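Local coordinates for 70 kDa protein (PDB 4B2N) that cleaves rubber oxidatively with dioxygen, working processively along the polymer as a dihaem c-type cytochrome, at residues 592-597 with 620-625; 475-480 with 486-491; 368-373 with 649-654. All blocks are in the same frame, centred on the assembly; numbering follows the deposited sequence.

Contact 1. Residues 592-597 with 620-625; sequences TIDILY and DQQIKS
D594 and Q622 mark the closest approach of the two backbones, with CA atoms 7.2 Å apart, where the short helix 593-596 faces the first turn of helix 620-626. Their side chains reach across from opposite directions and run antiparallel alongside one another, so that the D594 carboxylate lies stacked on the Q622 amide with the two planes 13° apart. OD1 of D594 rests 3.2 Å from CD of Q622, and no hydrogen bond joins the two groups. With chi1 at 64°, the D594 carboxylate sits where OD1 lies over the Q622 amide and within reach of T592 OG1, while the Q622 chain runs extended beyond CG. At the far end of that chain, NE2 of Q622 packs 3.7 Å from CG2 of I593.

The two carboxylate oxygens are served separately. T592 precedes the helix, but its hydroxyl makes no cap; OG1 of T592 instead donates to D594 OD1 over 2.6 Å from the syn side. A water donates both to D594 OD2, at 2.5 Å, and to Q622 O, at 3.0 Å. D594 OD2 also forms a salt bridge with R626, and Q622 OE1 accepts from the backbone N of T619, just before its helix.

Hydroxyl, water and guanidinium thus all serve a buried carboxylate, which probably remains ionised. The amide carbon facing OD1 may add a little electrostatic attraction. Within the two segments the contact is stacking and a water bridge; just past S625, R626 adds a direct salt bridge from the same helix.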
# COMPACT_ATOMS: atom_id res chain seq x y z
N THR A 592 14.54 1.04 20.23
CA THR A 592 15.98 0.92 19.88
C THR A 592 16.32 1.66 18.58
O THR A 592 15.45 2.16 17.89
CB THR A 592 16.34 -0.55 19.73
OG1 THR A 592 15.32 -1.18 18.94
CG2 THR A 592 16.40 -1.23 21.11
N ILE A 593 17.59 1.72 18.25
CA ILE A 593 18.02 2.53 17.12
C ILE A 593 17.40 2.11 15.77
O ILE A 593 17.11 2.94 14.94
CB ILE A 593 19.55 2.54 17.08
CG1 ILE A 593 20.04 3.68 16.20
CG2 ILE A 593 20.14 1.17 16.71
CD1 ILE A 593 21.56 3.73 16.18
N ASP A 594 17.20 0.81 15.55
CA ASP A 594 16.60 0.30 14.34
C ASP A 594 15.09 0.68 14.27
O ASP A 594 14.51 0.72 13.21
CB ASP A 594 16.74 -1.22 14.28
CG ASP A 594 15.99 -1.90 15.37
OD1 ASP A 594 16.29 -1.62 16.57
OD2 ASP A 594 15.06 -2.70 15.09
N ILE A 595 14.46 0.93 15.41
CA ILE A 595 13.05 1.29 15.38
C ILE A 595 12.90 2.81 15.13
O ILE A 595 11.95 3.26 14.48
CB ILE A 595 12.34 0.88 16.68
CG1 ILE A 595 12.26 -0.63 16.79
CG2 ILE A 595 10.95 1.50 16.77
CD1 ILE A 595 11.70 -1.12 18.14
N LEU A 596 13.83 3.58 15.67
CA LEU A 596 13.79 5.03 15.54
C LEU A 596 14.30 5.52 14.20
O LEU A 596 14.01 6.62 13.84
CB LEU A 596 14.59 5.69 16.65
CG LEU A 596 14.07 5.39 18.06
CD1 LEU A 596 15.06 6.00 19.05
CD2 LEU A 596 12.66 5.95 18.30
N TYR A 597 15.05 4.73 13.45
CA TYR A 597 15.65 5.28 12.24
C TYR A 597 14.66 5.64 11.12
O TYR A 597 13.75 4.87 10.82
CB TYR A 597 16.70 4.35 11.69
CG TYR A 597 17.55 4.97 10.60
CD1 TYR A 597 18.53 5.95 10.92
CD2 TYR A 597 17.38 4.59 9.25
CE1 TYR A 597 19.30 6.52 9.96
CE2 TYR A 597 18.16 5.18 8.27
CZ TYR A 597 19.12 6.15 8.63
OH TYR A 597 19.90 6.67 7.65
N ASP A 620 21.05 -8.99 15.44
CA ASP A 620 20.22 -10.17 15.42
C ASP A 620 19.25 -10.05 16.58
O ASP A 620 18.19 -10.59 16.49
CB ASP A 620 21.05 -11.44 15.54
CG ASP A 620 21.93 -11.68 14.30
OD1 ASP A 620 21.52 -11.26 13.18
OD2 ASP A 620 23.02 -12.28 14.45
N GLN A 621 19.63 -9.39 17.68
CA GLN A 621 18.65 -9.24 18.78
C GLN A 621 17.49 -8.31 18.36
O GLN A 621 16.32 -8.55 18.71
CB GLN A 621 19.32 -8.77 20.13
CG GLN A 621 19.78 -9.91 21.11
CD GLN A 621 18.68 -10.95 21.65
OE1 GLN A 621 17.52 -10.60 21.99
NE2 GLN A 621 19.08 -12.25 21.76
N GLN A 622 17.80 -7.28 17.59
CA GLN A 622 16.73 -6.40 17.07
C GLN A 622 15.84 -7.15 16.11
O GLN A 622 14.59 -6.94 16.10
CB GLN A 622 17.33 -5.13 16.42
CG GLN A 622 17.98 -4.18 17.44
CD GLN A 622 19.05 -3.25 16.82
OE1 GLN A 622 19.35 -3.30 15.62
NE2 GLN A 622 19.62 -2.38 17.67
N ILE A 623 16.43 -8.07 15.34
CA ILE A 623 15.65 -8.87 14.36
C ILE A 623 14.61 -9.65 15.18
O ILE A 623 13.45 -9.70 14.80
CB ILE A 623 16.60 -9.72 13.50
CG1 ILE A 623 17.32 -8.79 12.55
CG2 ILE A 623 15.88 -10.83 12.72
CD1 ILE A 623 18.47 -9.50 11.88
N LYS A 624 15.00 -10.16 16.35
CA LYS A 624 14.06 -10.95 17.14
C LYS A 624 12.87 -10.12 17.52
O LYS A 624 11.73 -10.60 17.48
CB LYS A 624 14.72 -11.62 18.39
CG LYS A 624 15.56 -12.82 18.01
CD LYS A 624 16.22 -13.56 19.18
CE LYS A 624 15.15 -13.94 20.23
NZ LYS A 624 15.76 -14.85 21.28
N SER A 625 13.09 -8.87 17.85
CA SER A 625 11.96 -8.01 18.18
C SER A 625 11.12 -7.62 16.95
O SER A 625 9.92 -7.54 17.03
CB SER A 625 12.53 -6.77 18.85
OG SER A 625 13.24 -7.14 20.04
O HOH W 1 13.82 -4.09 16.78

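Contact 2. Residues 475-480 with 486-491; sequences VPRAIY and IYSPLG
The last turns of helix 467-481 and the loop at 486-491 approach most closely at Y480 and I486, whose CA atoms are 5.4 Å apart, and at R477 and Y487, 6.0 Å apart; the helix is kinked at P476, whose N has no bond to the preceding turn. P476 and Y487 extend together in the same direction, and the proline comes down on one face of the tyrosine with its CB-CG edge, CG over the ring centre. CG of P476 sits 3.5 Å from the centroid of the Y487 ring and 5° off its normal, a CH-pi contact, and CB of P476 comes 3.4 Å from CG of Y487. With CG anti to the backbone N (chi1 177°), the Y487 ring lies against P476 and also touches L472 and R473.

One turn further on, Y480 packs alongside I486, with CE1 of Y480 3.8 Å from CG1 of I486, and further out crosses L490 at a slant, OH of Y480 lying 3.5 Å from CD2 of L490. The polar element is R477. Its chain bends at chi3, and NH1 of R477 reaches OG of S488 at 3.0 Å, near the guanidinium plane, in a weak hydrogen bond of 146°. The same NH1 donates to S447 O, the stronger tie, while NH2 meets A444 O and pairs with E275 in a salt bridge.

Helix 439-446 and the residue after it therefore receive the buried arginine, and R443 of that helix makes a cation-pi contact with the Y480 ring. Backbone hydrogen bonds between G491 and N446 bring the loop to the same helix before the chain runs on to strand 500-502.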
# COMPACT_ATOMS: atom_id res chain seq x y z
N VAL A 475 10.79 30.01 -4.30
CA VAL A 475 10.42 31.10 -3.37
C VAL A 475 8.92 31.48 -3.54
O VAL A 475 8.15 31.42 -2.59
CB VAL A 475 11.38 32.30 -3.54
CG1 VAL A 475 10.95 33.41 -2.60
CG2 VAL A 475 12.82 31.90 -3.24
N PRO A 476 8.48 31.86 -4.77
CA PRO A 476 7.07 32.21 -4.90
C PRO A 476 6.21 31.00 -4.69
O PRO A 476 5.10 31.16 -4.27
CB PRO A 476 6.89 32.67 -6.37
CG PRO A 476 8.13 32.20 -7.06
CD PRO A 476 9.20 32.20 -6.01
N ARG A 477 6.72 29.79 -4.94
CA ARG A 477 5.91 28.58 -4.53
C ARG A 477 5.65 28.54 -3.02
O ARG A 477 4.47 28.37 -2.52
CB ARG A 477 6.61 27.29 -5.01
CG ARG A 477 6.42 27.05 -6.55
CD ARG A 477 7.12 25.74 -7.03
NE ARG A 477 6.51 24.67 -6.25
CZ ARG A 477 5.33 24.10 -6.44
NH1 ARG A 477 4.56 24.44 -7.48
NH2 ARG A 477 4.89 23.22 -5.54
N ALA A 478 6.73 28.70 -2.25
CA ALA A 478 6.64 28.69 -0.76
C ALA A 478 5.71 29.81 -0.27
O ALA A 478 4.96 29.64 0.68
CB ALA A 478 8.04 28.83 -0.15
N ILE A 479 5.76 30.96 -0.95
CA ILE A 479 4.85 32.03 -0.62
C ILE A 479 3.38 31.62 -0.81
O ILE A 479 2.52 31.84 0.10
CB ILE A 479 5.18 33.29 -1.44
CG1 ILE A 479 6.52 33.89 -0.92
CG2 ILE A 479 4.03 34.29 -1.30
CD1 ILE A 479 7.11 34.85 -1.97
N TYR A 480 3.09 31.03 -1.95
CA TYR A 480 1.75 30.48 -2.17
C TYR A 480 1.43 29.42 -1.10
O TYR A 480 0.33 29.45 -0.51
CB TYR A 480 1.61 29.81 -3.56
CG TYR A 480 0.31 29.08 -3.62
CD1 TYR A 480 -0.90 29.80 -3.62
CD2 TYR A 480 0.27 27.67 -3.59
CE1 TYR A 480 -2.12 29.12 -3.58
CE2 TYR A 480 -0.94 26.98 -3.60
CZ TYR A 480 -2.13 27.73 -3.59
OH TYR A 480 -3.30 27.03 -3.59
N ILE A 486 -1.10 33.02 -5.80
CA ILE A 486 -0.91 31.86 -6.65
C ILE A 486 0.33 32.09 -7.47
O ILE A 486 0.59 33.22 -7.95
CB ILE A 486 -2.13 31.66 -7.54
CG1 ILE A 486 -3.25 31.09 -6.65
CG2 ILE A 486 -1.76 30.75 -8.72
CD1 ILE A 486 -4.63 31.15 -7.29
N TYR A 487 1.18 31.07 -7.58
CA TYR A 487 2.29 31.23 -8.50
C TYR A 487 2.11 30.11 -9.55
O TYR A 487 1.67 30.35 -10.68
CB TYR A 487 3.63 31.08 -7.75
CG TYR A 487 4.82 31.17 -8.67
CD1 TYR A 487 5.12 32.39 -9.31
CD2 TYR A 487 5.61 30.07 -8.96
CE1 TYR A 487 6.23 32.51 -10.15
CE2 TYR A 487 6.70 30.19 -9.83
CZ TYR A 487 7.00 31.41 -10.40
OH TYR A 487 8.07 31.58 -11.26
N SER A 488 2.46 28.90 -9.18
CA SER A 488 2.26 27.75 -10.10
C SER A 488 0.78 27.41 -10.22
O SER A 488 0.03 27.45 -9.23
CB SER A 488 2.97 26.52 -9.56
OG SER A 488 4.35 26.76 -9.31
N PRO A 489 0.33 27.04 -11.41
CA PRO A 489 -1.11 26.75 -11.38
C PRO A 489 -1.46 25.49 -10.54
O PRO A 489 -0.62 24.57 -10.36
CB PRO A 489 -1.46 26.55 -12.83
CG PRO A 489 -0.16 26.29 -13.55
CD PRO A 489 0.97 26.82 -12.71
N LEU A 490 -2.69 25.48 -10.06
CA LEU A 490 -3.22 24.33 -9.33
C LEU A 490 -3.75 23.27 -10.29
O LEU A 490 -4.29 23.58 -11.33
CB LEU A 490 -4.33 24.73 -8.42
CG LEU A 490 -3.99 25.86 -7.45
CD1 LEU A 490 -5.11 25.89 -6.44
CD2 LEU A 490 -2.69 25.67 -6.71
N GLY A 491 -3.61 22.00 -9.92
CA GLY A 491 -4.25 20.94 -10.72
C GLY A 491 -5.46 20.34 -10.05
O GLY A 491 -5.72 20.64 -8.86

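Contact 3. Residues 368-373 with 649-654; sequences HERDLW and DSERWA
R370 leaves the end of helix 357-369 with CB directed toward E651 on helix 649-660, and bends at chi2 (-75°) and again at chi3 so that its flank, as well as its tip, meets the carboxylate. CG of R370 passes 3.3 Å from OE2 of E651, and CD of R370 lies 3.6 Å from the same oxygen. NE then donates to E651 OE2 over 2.8 Å, nearly straight at 170° and in the guanidinium plane. L372 touches a haem c, probably the second, whose attachment residue C390 has its side chain about 7 Å from that of R370; helix 649-660 follows the loop after the axial ligand H641. Beyond CZ, NH2 of R370 completes a side-on, two-nitrogen grip by donating to the syn lone pair of E651 OE1 at 3.1 Å. Guanidinium and carboxylate are turned 42° apart, which leaves this second bond tilted and less straight, and NH2 has a stronger partner in S646 O. E651 OE1 is itself held by the backbone N of T648. The remaining nitrogen, NH1 of R370, turns back to D371 O at 2.9 Å, where OD1 of D371 accepts from W373 N in an Asx turn.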
# COMPACT_ATOMS: atom_id res chain seq x y z
N HIS A 368 -25.40 -6.30 6.29
CA HIS A 368 -26.14 -5.23 5.62
C HIS A 368 -27.21 -4.57 6.50
O HIS A 368 -27.66 -3.44 6.22
CB HIS A 368 -26.79 -5.82 4.39
CG HIS A 368 -25.81 -6.20 3.32
ND1 HIS A 368 -25.21 -7.44 3.27
CD2 HIS A 368 -25.28 -5.45 2.28
CE1 HIS A 368 -24.38 -7.46 2.20
NE2 HIS A 368 -24.44 -6.25 1.59
N GLU A 369 -27.59 -5.21 7.60
CA GLU A 369 -28.76 -4.69 8.29
C GLU A 369 -28.63 -4.41 9.76
O GLU A 369 -29.44 -3.65 10.29
CB GLU A 369 -30.00 -5.61 8.07
CG GLU A 369 -30.37 -5.77 6.59
CD GLU A 369 -31.55 -6.69 6.34
OE1 GLU A 369 -32.36 -6.92 7.26
OE2 GLU A 369 -31.70 -7.19 5.21
N ARG A 370 -27.64 -5.01 10.42
CA ARG A 370 -27.56 -4.88 11.89
C ARG A 370 -26.97 -3.52 12.24
O ARG A 370 -25.86 -3.19 11.83
CB ARG A 370 -26.74 -6.02 12.51
CG ARG A 370 -27.19 -6.45 13.93
CD ARG A 370 -26.80 -5.49 15.03
NE ARG A 370 -26.35 -6.19 16.25
CZ ARG A 370 -25.88 -5.56 17.33
NH1 ARG A 370 -25.85 -4.23 17.37
NH2 ARG A 370 -25.47 -6.26 18.40
N ASP A 371 -27.72 -2.71 12.98
CA ASP A 371 -27.23 -1.41 13.39
C ASP A 371 -26.30 -1.61 14.57
O ASP A 371 -26.72 -2.11 15.60
CB ASP A 371 -28.39 -0.50 13.77
CG ASP A 371 -27.94 0.94 14.16
OD1 ASP A 371 -26.71 1.27 14.39
OD2 ASP A 371 -28.88 1.76 14.23
N LEU A 372 -25.04 -1.20 14.45
CA LEU A 372 -24.10 -1.42 15.55
C LEU A 372 -24.36 -0.54 16.75
O LEU A 372 -23.89 -0.85 17.86
CB LEU A 372 -22.61 -1.35 15.07
CG LEU A 372 -22.25 -2.47 14.09
CD1 LEU A 372 -20.86 -2.22 13.50
CD2 LEU A 372 -22.34 -3.88 14.65
N TRP A 373 -25.11 0.53 16.50
CA TRP A 373 -25.56 1.48 17.51
C TRP A 373 -26.96 1.18 17.97
O TRP A 373 -27.54 1.99 18.68
CB TRP A 373 -25.55 2.90 16.93
CG TRP A 373 -24.17 3.47 16.76
CD1 TRP A 373 -23.50 4.36 17.60
CD2 TRP A 373 -23.23 3.19 15.65
NE1 TRP A 373 -22.26 4.67 17.09
CE2 TRP A 373 -22.03 3.98 15.93
CE3 TRP A 373 -23.28 2.41 14.49
CZ2 TRP A 373 -20.92 3.97 15.09
CZ3 TRP A 373 -22.14 2.38 13.65
CH2 TRP A 373 -20.99 3.14 13.95
N ASP A 649 -21.32 -12.72 20.12
CA ASP A 649 -20.41 -13.71 19.55
C ASP A 649 -21.08 -14.49 18.42
O ASP A 649 -20.41 -14.87 17.45
CB ASP A 649 -19.90 -14.67 20.62
CG ASP A 649 -18.77 -14.10 21.46
OD1 ASP A 649 -18.31 -12.94 21.31
OD2 ASP A 649 -18.36 -14.84 22.36
N SER A 650 -22.39 -14.78 18.53
CA SER A 650 -23.08 -15.44 17.43
C SER A 650 -23.10 -14.60 16.15
O SER A 650 -22.92 -15.15 15.03
CB SER A 650 -24.52 -15.82 17.77
OG SER A 650 -24.42 -16.80 18.76
N GLU A 651 -23.36 -13.30 16.31
CA GLU A 651 -23.26 -12.37 15.17
C GLU A 651 -21.88 -12.39 14.59
O GLU A 651 -21.73 -12.45 13.37
CB GLU A 651 -23.67 -10.98 15.57
CG GLU A 651 -25.18 -10.85 15.68
CD GLU A 651 -25.55 -9.57 16.40
OE1 GLU A 651 -24.84 -9.14 17.34
OE2 GLU A 651 -26.57 -9.00 15.99
N ARG A 652 -20.86 -12.39 15.44
CA ARG A 652 -19.44 -12.42 14.93
C ARG A 652 -19.09 -13.64 14.10
O ARG A 652 -18.50 -13.51 13.00
CB ARG A 652 -18.45 -12.27 16.10
CG ARG A 652 -18.60 -10.97 16.87
CD ARG A 652 -17.77 -10.96 18.14
NE ARG A 652 -17.81 -9.59 18.66
CZ ARG A 652 -18.29 -9.26 19.85
NH1 ARG A 652 -18.81 -10.22 20.60
NH2 ARG A 652 -18.34 -7.98 20.24
N TRP A 653 -19.39 -14.86 14.58
CA TRP A 653 -19.17 -16.05 13.74
C TRP A 653 -19.93 -15.99 12.42
O TRP A 653 -19.38 -16.41 11.39
CB TRP A 653 -19.53 -17.33 14.50
CG TRP A 653 -18.64 -17.55 15.69
CD1 TRP A 653 -19.00 -17.56 17.02
CD2 TRP A 653 -17.18 -17.79 15.68
NE1 TRP A 653 -17.91 -17.78 17.85
CE2 TRP A 653 -16.78 -17.95 17.10
CE3 TRP A 653 -16.21 -17.88 14.70
CZ2 TRP A 653 -15.46 -18.19 17.48
CZ3 TRP A 653 -14.89 -18.15 15.09
CH2 TRP A 653 -14.53 -18.31 16.45
N ALA A 654 -21.18 -15.45 12.43
CA ALA A 654 -21.97 -15.38 11.18
C ALA A 654 -21.30 -14.41 10.23
O ALA A 654 -21.18 -14.70 9.01
CB ALA A 654 -23.41 -14.95 11.44

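In the fold
The three contacts lie far apart in the single chain and share no helix or strand. Between centres, contacts 1 and 2 are about 41 Å apart, contacts 1 and 3 about 40 Å, and contacts 2 and 3 about 50 Å; no two of them touch. Contact 3 is the long-range one, bringing residues 368-373 to the last helix, and the chain between its segments contains first contact 2, then contact 1. Those two close local excursions, one at the end of helix 467-481 and one between helices 593-596 and 620-626, both away from the haem sites. Contact 3 alone adjoins a haem c, linking the C-terminal helix to the chain ahead of the C390/C393 attachment site, probably of the same haem.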